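Local structure of uncharacterized conserved protein of COG5135 (Nostoc punctiforme, 2I51) at residues S3-P6 against W7-A10; S102-D105 against L106-A109; R110-M113 against W114-S118. The protein binds flavin mononucleotide and is related to pyridoxamine 5'-phosphate oxidase, though its own reaction and substrate are not established. All coordinates share one frame; numbering follows the deposited sequence. Where two conformers were deposited one is given.

Contact 1: S3-P6 against W7-A10; sequences SLAP and WRGA
Ala-5 and Arg-8 close a type I beta turn, with Pro-6 and Trp-7 at its corners, and the chain runs from it directly into helix 8-17. Arg-8 N donates to Ala-5 O at 3.0 Å; the N-H points well at the oxygen (162°), yet the donor sits above the carbonyl plane. The same Ala-5 O accepts from a water that in turn takes the N-H of Gly-9, and a second water joins Pro-6 O to Ala-10 N. These bridges supply partners for N-H groups of the first helical turn.

The methyl of Ala-5 lies over one face of the Trp-7 indole as a CH-pi contact, CB standing 3.8 Å from the centroid of the five-membered ring and 3.4 Å from CE2. Trp-7 CG is placed between its own backbone N and carbonyl carbon (chi1 42°), which folds the indole back over Ala-5, two residues earlier. In this flavin-binding fold the turn packs the N-terminal segment on the antiparallel sheet: Trp-7 meets the rings of Tyr-180 and Trp-188 edge-to-face and touches Pro-162, Val-165 and Met-90.

Leu-4, in one of its two deposited conformers, crosses Arg-8 at about a right angle, its CD2 over one guanidinium face, offset toward the rim and 3.4 Å from NH1. The Arg-8 chain bends at chi2 and chi3, and NH1 hydrogen-bonds Asn-53 OD1 and Thr-52 O.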
ATOM      1  N   SER A   3     -19.131 -20.877   0.237  1.00 35.95           N
ATOM      2  CA  SER A   3     -19.108 -20.849   1.698  1.00 31.21           C
ATOM      3  C   SER A   3     -18.251 -19.634   2.110  1.00 23.45           C
ATOM      4  O   SER A   3     -17.351 -19.212   1.366  1.00 20.56           O
ATOM      5  CB  SER A   3     -18.580 -22.143   2.292  1.00 34.13           C
ATOM      6  OG  SER A   3     -17.183 -22.232   2.211  1.00 40.99           O
ATOM      7  N   LEU A   4     -18.597 -19.050   3.246  1.00 20.63           N
ATOM      8  CA  LEU A   4     -17.849 -17.892   3.748  0.50 19.77           C
ATOM      9  C   LEU A   4     -16.428 -18.303   4.102  1.00 18.44           C
ATOM     10  O   LEU A   4     -16.180 -19.284   4.794  1.00 18.85           O
ATOM     11  CB  LEU A   4     -18.550 -17.245   4.965  0.50 22.46           C
ATOM     12  CG  LEU A   4     -19.757 -16.336   4.672  0.50 18.32           C
ATOM     13  CD1 LEU A   4     -20.648 -16.103   5.912  0.50 18.91           C
ATOM     14  CD2 LEU A   4     -19.312 -14.998   4.101  0.50 19.69           C
ATOM     15  N   ALA A   5     -15.469 -17.527   3.627  1.00 15.15           N
ATOM     16  CA  ALA A   5     -14.086 -17.797   3.949  1.00 16.31           C
ATOM     17  C   ALA A   5     -13.869 -17.558   5.433  1.00 15.65           C
ATOM     18  O   ALA A   5     -14.533 -16.723   6.061  1.00 15.30           O
ATOM     19  CB  ALA A   5     -13.183 -16.872   3.113  1.00 18.14           C
ATOM     20  N   PRO A   6     -12.913 -18.276   6.036  1.00 16.77           N
ATOM     21  CA  PRO A   6     -12.753 -18.271   7.484  1.00 17.79           C
ATOM     22  C   PRO A   6     -12.234 -16.981   8.087  1.00 16.35           C
ATOM     23  O   PRO A   6     -12.261 -16.824   9.297  1.00 18.15           O
ATOM     24  CB  PRO A   6     -11.739 -19.410   7.708  1.00 18.98           C
ATOM     25  CG  PRO A   6     -11.000 -19.513   6.458  1.00 20.71           C
ATOM     26  CD  PRO A   6     -12.045 -19.290   5.405  1.00 19.33           C
ATOM     27  N   TRP A   7     -11.766 -16.070   7.250  1.00 15.29           N
ATOM     28  CA  TRP A   7     -11.296 -14.758   7.659  1.00 14.25           C
ATOM     29  C   TRP A   7     -12.375 -13.695   7.517  1.00 14.16           C
ATOM     30  O   TRP A   7     -12.147 -12.529   7.880  1.00 14.66           O
ATOM     31  CB  TRP A   7     -10.034 -14.308   6.872  1.00 14.79           C
ATOM     32  CG  TRP A   7     -10.103 -14.613   5.394  1.00 14.87           C
ATOM     33  CD1 TRP A   7      -9.555 -15.679   4.778  1.00 15.85           C
ATOM     34  CD2 TRP A   7     -10.802 -13.872   4.372  1.00 15.27           C
ATOM     35  NE1 TRP A   7      -9.853 -15.662   3.456  1.00 15.33           N
ATOM     36  CE2 TRP A   7     -10.617 -14.575   3.157  1.00 14.61           C
ATOM     37  CE3 TRP A   7     -11.530 -12.680   4.350  1.00 15.97           C
ATOM     38  CZ2 TRP A   7     -11.150 -14.118   1.943  1.00 16.43           C
ATOM     39  CZ3 TRP A   7     -12.081 -12.240   3.167  1.00 16.80           C
ATOM     40  CH2 TRP A   7     -11.894 -12.974   1.964  1.00 15.69           C
ATOM     41  N   ARG A   8     -13.567 -14.086   7.058  1.00 13.42           N
ATOM     42  CA  ARG A   8     -14.620 -13.101   6.870  1.00 12.19           C
ATOM     43  C   ARG A   8     -15.106 -12.504   8.191  1.00 13.31           C
ATOM     44  O   ARG A   8     -15.390 -11.299   8.253  1.00 14.64           O
ATOM     45  CB  ARG A   8     -15.796 -13.658   6.073  1.00 13.74           C
ATOM     46  CG  ARG A   8     -15.494 -13.830   4.609  1.00 14.12           C
ATOM     47  CD  ARG A   8     -15.534 -12.570   3.852  1.00 15.16           C
ATOM     48  NE  ARG A   8     -16.822 -11.856   3.789  1.00 13.37           N
ATOM     49  CZ  ARG A   8     -17.743 -12.060   2.849  1.00 14.22           C
ATOM     50  NH1 ARG A   8     -17.587 -13.001   1.932  1.00 15.51           N
ATOM     51  NH2 ARG A   8     -18.836 -11.310   2.803  1.00 17.69           N
ATOM     52  N   GLY A   9     -15.194 -13.311   9.231  1.00 12.49           N
ATOM     53  CA  GLY A   9     -15.562 -12.782  10.522  1.00 13.55           C
ATOM     54  C   GLY A   9     -14.578 -11.772  11.062  1.00 14.01           C
ATOM     55  O   GLY A   9     -14.974 -10.739  11.632  1.00 14.86           O
ATOM     56  N   ALA A  10     -13.289 -12.033  10.842  1.00 14.88           N
ATOM     57  CA  ALA A  10     -12.229 -11.122  11.285  1.00 14.54           C
ATOM     58  C   ALA A  10     -12.386  -9.782  10.587  1.00 12.66           C
ATOM     59  O   ALA A  10     -12.259  -8.683  11.206  1.00 13.24           O
ATOM     60  CB  ALA A  10     -10.823 -11.732  11.036  1.00 17.42           C
TER
HETATM   61  O   HOH W   1     -15.565 -16.228   8.971  1.00 23.23           O
HETATM   62  O   HOH W   2     -12.705 -14.799  10.957  1.00 20.76           O

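Contact 2: S102-D105 against L106-A109; sequences SHQD and LQPA. With EDO (1,2-ethanediol), chain K; EDO (1,2-ethanediol), chain M.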
ATOM      1  N   SER A 102     -15.221  -9.299 -22.274  1.00 22.69           N
ATOM      2  CA  SER A 102     -14.440 -10.328 -21.580  1.00 22.87           C
ATOM      3  C   SER A 102     -15.154 -11.021 -20.430  1.00 23.17           C
ATOM      4  O   SER A 102     -14.807 -12.128 -20.065  1.00 23.60           O
ATOM      5  CB  SER A 102     -13.141  -9.685 -21.045  1.00 27.11           C
ATOM      6  OG  SER A 102     -12.338  -9.238 -22.128  1.00 35.94           O
ATOM      7  N   HIS A 103     -16.120 -10.356 -19.804  1.00 20.65           N
ATOM      8  CA  HIS A 103     -16.745 -10.885 -18.593  1.00 17.73           C
ATOM      9  C   HIS A 103     -18.237 -10.610 -18.600  1.00 19.86           C
ATOM     10  O   HIS A 103     -18.769 -10.004 -17.673  1.00 17.13           O
ATOM     11  CB  HIS A 103     -16.105 -10.252 -17.390  1.00 18.92           C
ATOM     12  CG  HIS A 103     -14.650 -10.580 -17.255  1.00 20.87           C
ATOM     13  ND1 HIS A 103     -14.207 -11.853 -16.969  1.00 22.84           N
ATOM     14  CD2 HIS A 103     -13.549  -9.809 -17.399  1.00 22.07           C
ATOM     15  CE1 HIS A 103     -12.885 -11.835 -16.889  1.00 20.56           C
ATOM     16  NE2 HIS A 103     -12.462 -10.610 -17.160  1.00 22.51           N
ATOM     17  N   GLN A 104     -18.914 -11.124 -19.613  1.00 18.67           N
ATOM     18  CA  GLN A 104     -20.342 -10.816 -19.813  1.00 19.09           C
ATOM     19  C   GLN A 104     -21.181 -11.277 -18.664  1.00 19.03           C
ATOM     20  O   GLN A 104     -22.156 -10.593 -18.285  1.00 17.75           O
ATOM     21  CB  GLN A 104     -20.859 -11.419 -21.119  1.00 21.26           C
ATOM     22  CG  GLN A 104     -20.532 -10.579 -22.307  1.00 24.44           C
ATOM     23  CD  GLN A 104     -20.924  -9.104 -22.115  1.00 32.08           C
ATOM     24  OE1 GLN A 104     -20.042  -8.271 -21.922  1.00 35.33           O
ATOM     25  NE2 GLN A 104     -22.252  -8.790 -22.077  1.00 26.18           N
ATOM     26  N   ASP A 105     -20.819 -12.408 -18.074  1.00 17.90           N
ATOM     27  CA  ASP A 105     -21.516 -12.919 -16.908  1.00 20.87           C
ATOM     28  C   ASP A 105     -21.484 -12.009 -15.690  1.00 21.71           C
ATOM     29  O   ASP A 105     -22.310 -12.152 -14.808  1.00 22.48           O
ATOM     30  CB  ASP A 105     -21.004 -14.308 -16.499  1.00 24.75           C
ATOM     31  CG  ASP A 105     -19.488 -14.343 -16.219  1.00 36.98           C
ATOM     32  OD1 ASP A 105     -18.703 -13.663 -16.924  1.00 45.63           O
ATOM     33  OD2 ASP A 105     -19.078 -15.100 -15.309  1.00 54.72           O
ATOM     34  N   LEU A 106     -20.520 -11.082 -15.626  1.00 17.10           N
ATOM     35  CA  LEU A 106     -20.422 -10.177 -14.509  1.00 16.63           C
ATOM     36  C   LEU A 106     -20.924  -8.765 -14.852  1.00 12.58           C
ATOM     37  O   LEU A 106     -20.739  -7.843 -14.058  1.00 14.48           O
ATOM     38  CB  LEU A 106     -18.961 -10.089 -14.024  1.00 17.44           C
ATOM     39  CG  LEU A 106     -18.506 -11.371 -13.284  1.00 22.22           C
ATOM     40  CD1 LEU A 106     -17.013 -11.444 -13.186  1.00 21.92           C
ATOM     41  CD2 LEU A 106     -19.133 -11.337 -11.881  1.00 25.48           C
ATOM     42  N   GLN A 107     -21.523  -8.593 -16.016  1.00 12.87           N
ATOM     43  CA  GLN A 107     -22.094  -7.246 -16.301  1.00 11.12           C
ATOM     44  C   GLN A 107     -23.141  -6.841 -15.269  1.00 11.96           C
ATOM     45  O   GLN A 107     -23.165  -5.691 -14.858  1.00 13.09           O
ATOM     46  CB  GLN A 107     -22.576  -7.104 -17.729  1.00 12.59           C
ATOM     47  CG  GLN A 107     -21.410  -7.042 -18.709  1.00 14.66           C
ATOM     48  CD  GLN A 107     -20.536  -5.834 -18.550  1.00 14.59           C
ATOM     49  OE1 GLN A 107     -21.035  -4.741 -18.246  1.00 14.83           O
ATOM     50  NE2 GLN A 107     -19.200  -6.012 -18.769  1.00 14.37           N
ATOM     51  N   PRO A 108     -24.068  -7.742 -14.842  1.00 12.23           N
ATOM     52  CA  PRO A 108     -25.003  -7.324 -13.823  1.00 13.44           C
ATOM     53  C   PRO A 108     -24.311  -6.792 -12.557  1.00 12.36           C
ATOM     54  O   PRO A 108     -24.795  -5.804 -11.970  1.00 12.87           O
ATOM     55  CB  PRO A 108     -25.833  -8.585 -13.563  1.00 13.69           C
ATOM     56  CG  PRO A 108     -25.762  -9.330 -14.865  1.00 12.85           C
ATOM     57  CD  PRO A 108     -24.393  -9.104 -15.360  1.00 13.08           C
ATOM     58  N   ALA A 109     -23.185  -7.400 -12.146  1.00 13.27           N
ATOM     59  CA  ALA A 109     -22.455  -6.908 -11.004  1.00 12.85           C
ATOM     60  C   ALA A 109     -21.897  -5.535 -11.257  1.00 12.98           C
ATOM     61  O   ALA A 109     -21.893  -4.689 -10.399  1.00 13.85           O
ATOM     62  CB  ALA A 109     -21.327  -7.873 -10.619  1.00 14.54           C
TER
HETATM   63  C1  EDO K 308     -17.809 -13.994 -20.976  1.00 38.86           C
HETATM   64  O1  EDO K 308     -17.680 -12.765 -21.702  1.00 30.11           O
HETATM   65  C2  EDO K 308     -16.461 -14.660 -20.714  1.00 44.95           C
HETATM   66  O2  EDO K 308     -16.147 -14.567 -19.315  1.00 52.06           O
HETATM   67  C1  EDO M 310     -20.632  -4.815 -22.151  1.00 49.61           C
HETATM   68  O1  EDO M 310     -19.876  -5.757 -22.930  1.00 45.61           O
HETATM   69  C2  EDO M 310     -22.059  -4.757 -22.669  1.00 41.69           C
HETATM   70  O2  EDO M 310     -22.777  -5.968 -22.378  1.00 33.88           O
HETATM   71  O   HOH W   3     -17.858  -8.126 -20.282  1.00 30.16           O
HETATM   72  O   HOH W   4     -23.124 -10.492 -12.367  1.00 21.54           O
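Gln-104 and Gln-107 share one water, which donates to Gln-104 OE1 at 2.7 Å and accepts from Gln-107 NE2 at 2.9 Å and from His-103 N. The two side chains run obliquely to each other with amide planes only 10° apart, Gln-107 CG coming to 3.7 Å from Gln-104 OE1. Each is bent at chi2; in Gln-104 (chi2 -50°) the bend brings back toward Gln-107 a side chain that starts out away from it. Beyond the water, Gln-107 NE2 also donates to Ser-98 O, and its OE1 accepts from Arg-110 NH1.

Along the backbone, Leu-106 N donates to His-103 O at 2.9 Å and Gln-107 N to Gln-104 O at 3.1 Å, both donors standing above the carbonyl planes. These i to i+3 bonds wind a 3-10 turn into helix 107-116, with Leu-106 at the N-cap position. With an alanine in place of Gln-107 the amide is gone, which would probably cost the shared water an N-H donor, Ser-98 O the NE2 donor and Arg-110 NH1 this acceptor.

Two 1,2-ethanediol molecules, probably from the crystallisation liquor, bind here; one accepts from Gln-104 N almost straight (172°). Leu-106 packs on Thr-95 and Ile-97 of strand 86-97.

Contact 3: R110-M113 against W114-S118; sequences RIAM and WQELS. With EDO (1,2-ethanediol), chain E.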
ATOM      1  N   ARG A 110     -21.358  -5.317 -12.442  1.00 12.39           N
ATOM      2  CA  ARG A 110     -20.830  -3.997 -12.806  1.00 12.21           C
ATOM      3  C   ARG A 110     -21.905  -2.909 -12.809  1.00 11.82           C
ATOM      4  O   ARG A 110     -21.693  -1.796 -12.302  1.00 13.27           O
ATOM      5  CB  ARG A 110     -20.121  -4.097 -14.165  1.00 13.19           C
ATOM      6  CG  ARG A 110     -19.588  -2.772 -14.761  1.00 12.82           C
ATOM      7  CD  ARG A 110     -18.839  -2.995 -16.044  1.00 13.30           C
ATOM      8  NE  ARG A 110     -18.505  -1.737 -16.699  1.00 14.88           N
ATOM      9  CZ  ARG A 110     -19.153  -1.210 -17.735  1.00 15.86           C
ATOM     10  NH1 ARG A 110     -20.189  -1.834 -18.305  1.00 14.17           N
ATOM     11  NH2 ARG A 110     -18.772  -0.018 -18.183  1.00 15.03           N
ATOM     12  N   ILE A 111     -23.036  -3.251 -13.386  1.00 11.64           N
ATOM     13  CA  ILE A 111     -24.184  -2.326 -13.476  1.00 12.19           C
ATOM     14  C   ILE A 111     -24.706  -1.995 -12.072  1.00 12.54           C
ATOM     15  O   ILE A 111     -24.978  -0.843 -11.737  1.00 13.65           O
ATOM     16  CB  ILE A 111     -25.307  -2.926 -14.349  1.00 12.12           C
ATOM     17  CG1 ILE A 111     -24.802  -3.053 -15.783  1.00 11.87           C
ATOM     18  CG2 ILE A 111     -26.556  -2.018 -14.291  1.00 14.30           C
ATOM     19  CD1 ILE A 111     -25.523  -4.114 -16.672  1.00 12.81           C
ATOM     20  N   ALA A 112     -24.846  -3.008 -11.198  1.00 12.27           N
ATOM     21  CA  ALA A 112     -25.263  -2.795  -9.838  1.00 13.82           C
ATOM     22  C   ALA A 112     -24.311  -1.869  -9.113  1.00 13.18           C
ATOM     23  O   ALA A 112     -24.740  -0.985  -8.385  1.00 14.81           O
ATOM     24  CB  ALA A 112     -25.379  -4.158  -9.085  1.00 14.95           C
HETATM   25  N   MSE A 113     -23.005  -2.106  -9.258  1.00 12.87           N
HETATM   26  CA  MSE A 113     -22.045  -1.239  -8.592  1.00 13.41           C
HETATM   27  C   MSE A 113     -22.211   0.216  -9.029  1.00 12.92           C
HETATM   28  O   MSE A 113     -22.217   1.150  -8.215  1.00 14.11           O
HETATM   29  CB  MSE A 113     -20.645  -1.735  -8.846  1.00 15.15           C
HETATM   30  CG  MSE A 113     -19.489  -0.919  -8.291  1.00 15.70           C
HETATM   31 SE   MSE A 113     -19.106  -1.308  -6.421  0.75 20.94          SE
HETATM   32  CE  MSE A 113     -20.225  -0.041  -5.757  1.00 19.25           C
ATOM     33  N   TRP A 114     -22.279   0.427 -10.340  1.00 12.82           N
ATOM     34  CA  TRP A 114     -22.486   1.770 -10.892  1.00 13.42           C
ATOM     35  C   TRP A 114     -23.676   2.451 -10.251  1.00 13.14           C
ATOM     36  O   TRP A 114     -23.635   3.623  -9.872  1.00 13.47           O
ATOM     37  CB  TRP A 114     -22.730   1.657 -12.424  1.00 12.74           C
ATOM     38  CG  TRP A 114     -22.998   2.965 -13.077  1.00 11.05           C
ATOM     39  CD1 TRP A 114     -24.213   3.409 -13.542  1.00 12.69           C
ATOM     40  CD2 TRP A 114     -22.056   3.984 -13.383  1.00 12.10           C
ATOM     41  NE1 TRP A 114     -24.066   4.627 -14.140  1.00 11.91           N
ATOM     42  CE2 TRP A 114     -22.755   5.015 -14.056  1.00 11.65           C
ATOM     43  CE3 TRP A 114     -20.699   4.142 -13.148  1.00 11.48           C
ATOM     44  CZ2 TRP A 114     -22.136   6.147 -14.508  1.00 12.17           C
ATOM     45  CZ3 TRP A 114     -20.082   5.296 -13.620  1.00 13.58           C
ATOM     46  CH2 TRP A 114     -20.811   6.277 -14.275  1.00 12.62           C
ATOM     47  N   GLN A 115     -24.789   1.727 -10.186  1.00 13.34           N
ATOM     48  CA  GLN A 115     -26.031   2.265  -9.669  1.00 13.76           C
ATOM     49  C   GLN A 115     -25.972   2.590  -8.163  1.00 15.19           C
ATOM     50  O   GLN A 115     -26.684   3.507  -7.709  1.00 16.41           O
ATOM     51  CB  GLN A 115     -27.158   1.302  -9.961  1.00 15.86           C
ATOM     52  CG  GLN A 115     -27.459   1.254 -11.460  1.00 14.61           C
ATOM     53  CD  GLN A 115     -28.611   0.347 -11.775  1.00 16.70           C
ATOM     54  OE1 GLN A 115     -29.197  -0.241 -10.855  1.00 20.63           O
ATOM     55  NE2 GLN A 115     -28.917   0.154 -13.057  1.00 14.23           N
ATOM     56  N   GLU A 116     -25.152   1.852  -7.427  1.00 14.84           N
ATOM     57  CA  GLU A 116     -25.010   2.027  -5.997  1.00 15.18           C
ATOM     58  C   GLU A 116     -24.139   3.202  -5.618  1.00 17.17           C
ATOM     59  O   GLU A 116     -24.131   3.654  -4.444  1.00 18.31           O
ATOM     60  CB  GLU A 116     -24.436   0.710  -5.405  1.00 16.03           C
ATOM     61  CG  GLU A 116     -25.443  -0.397  -5.435  1.00 20.74           C
ATOM     62  CD  GLU A 116     -24.926  -1.838  -5.299  1.00 25.22           C
ATOM     63  OE1 GLU A 116     -23.722  -2.024  -5.048  1.00 26.96           O
ATOM     64  OE2 GLU A 116     -25.765  -2.785  -5.432  1.00 27.23           O
ATOM     65  N   LEU A 117     -23.342   3.689  -6.546  1.00 14.89           N
ATOM     66  CA  LEU A 117     -22.502   4.827  -6.288  1.00 15.15           C
ATOM     67  C   LEU A 117     -23.270   6.108  -5.989  1.00 17.10           C
ATOM     68  O   LEU A 117     -24.424   6.274  -6.372  1.00 16.82           O
ATOM     69  CB  LEU A 117     -21.588   5.095  -7.470  1.00 15.44           C
ATOM     70  CG  LEU A 117     -20.616   3.972  -7.847  1.00 14.11           C
ATOM     71  CD1 LEU A 117     -19.819   4.437  -9.058  1.00 15.94           C
ATOM     72  CD2 LEU A 117     -19.671   3.606  -6.706  1.00 17.93           C
ATOM     73  N   SER A 118     -22.598   7.070  -5.333  1.00 18.84           N
ATOM     74  CA  SER A 118     -23.144   8.401  -5.330  1.00 18.42           C
ATOM     75  C   SER A 118     -23.011   9.136  -6.679  1.00 19.14           C
ATOM     76  O   SER A 118     -22.204   8.774  -7.532  1.00 17.24           O
ATOM     77  CB  SER A 118     -22.428   9.270  -4.270  1.00 20.15           C
ATOM     78  OG  SER A 118     -21.068   9.379  -4.631  1.00 20.87           O
TER
HETATM   79  C1  EDO E 302     -27.886  -1.558  -7.278  1.00 46.16           C
HETATM   80  O1  EDO E 302     -28.259  -2.123  -6.014  1.00 57.56           O
HETATM   81  C2  EDO E 302     -29.033  -1.702  -8.257  1.00 44.57           C
HETATM   82  O2  EDO E 302     -29.719  -0.453  -8.283  1.00 47.78           O
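Ile-111 O accepts from Gln-115 N, and Arg-110 O from Trp-114 N (3.0 Å, N-H...O angle 170°), as regular i to i+4 bonds, whereas at the end of helix 107-116 Met-113 O receives only weak ones from Glu-116 N and Leu-117 N.

Ile-111 and Gln-115 lie side by side and point the same way, CG2 of the isoleucine 3.4 Å from the amide NE2. That nitrogen is held by Ile-149 O, while Gln-115 OE1 accepts from one hydroxyl of a 1,2-ethanediol. The diol's other hydroxyl donates to Glu-116 OE2 at 2.6 Å, so through its two hydroxyls this small molecule, probably from the crystallisation liquor, bridges Gln-115 and Glu-116. Its C1 comes to 3.4 Å from Ala-112 O. Glu-116 OE1 turns to Arg-56 in a salt bridge, so the two carboxylate oxygens have separate partners.

Met-113, a selenomethionine, crosses both Glu-116 and Leu-117 at about a right angle. With CG anti to the backbone N (chi1 177°) and the chain bent at chi2 and chi3, its CE reaches 3.8 Å from Leu-117 CD2 and 4.1 Å from Glu-116 OE1. CG of Leu-117 also lies 3.3 Å from Met-113 O. Both side chains touch Ile-58 and Phe-155.

Trp-114 sets its CB 3.4 Å from Ile-111 O and sends its ring away from residues 110-113, where it meets Phe-155 edge-to-face and NE1 donates to Asp-147 O. Past the helix, Ser-118 OG caps Ala-121 N, beginning helix 119-123. The arrangement is that of an amphipathic helix end packed on a beta sheet: Met-113 and Leu-117 sit on strands 55-60 and 155-169, while Gln-115 and Glu-116 occupy the more exposed flank.

Contacts 2 and 3 adjoin along the chain, with centres 13 Å apart: contact 2 leads into helix 107-116 and contact 3 takes it to its end. Gln-107 and Arg-110 tie them through the OE1 to NH1 hydrogen bond. Contact 1 opens a different helix, 8-17, and its centre is 25 Å from that of either, the nearest atoms being about 14 Å from contact 2 and about 13 Å from contact 3. All three rest on the antiparallel sheet: strand 86-97 meets contacts 1 and 2, and strand 155-169 meets contacts 1 and 3. The side chain of Leu-117 in contact 3 lies about 8 Å from FMN, too far to touch it, but packs on Ile-58 of the flavin pocket.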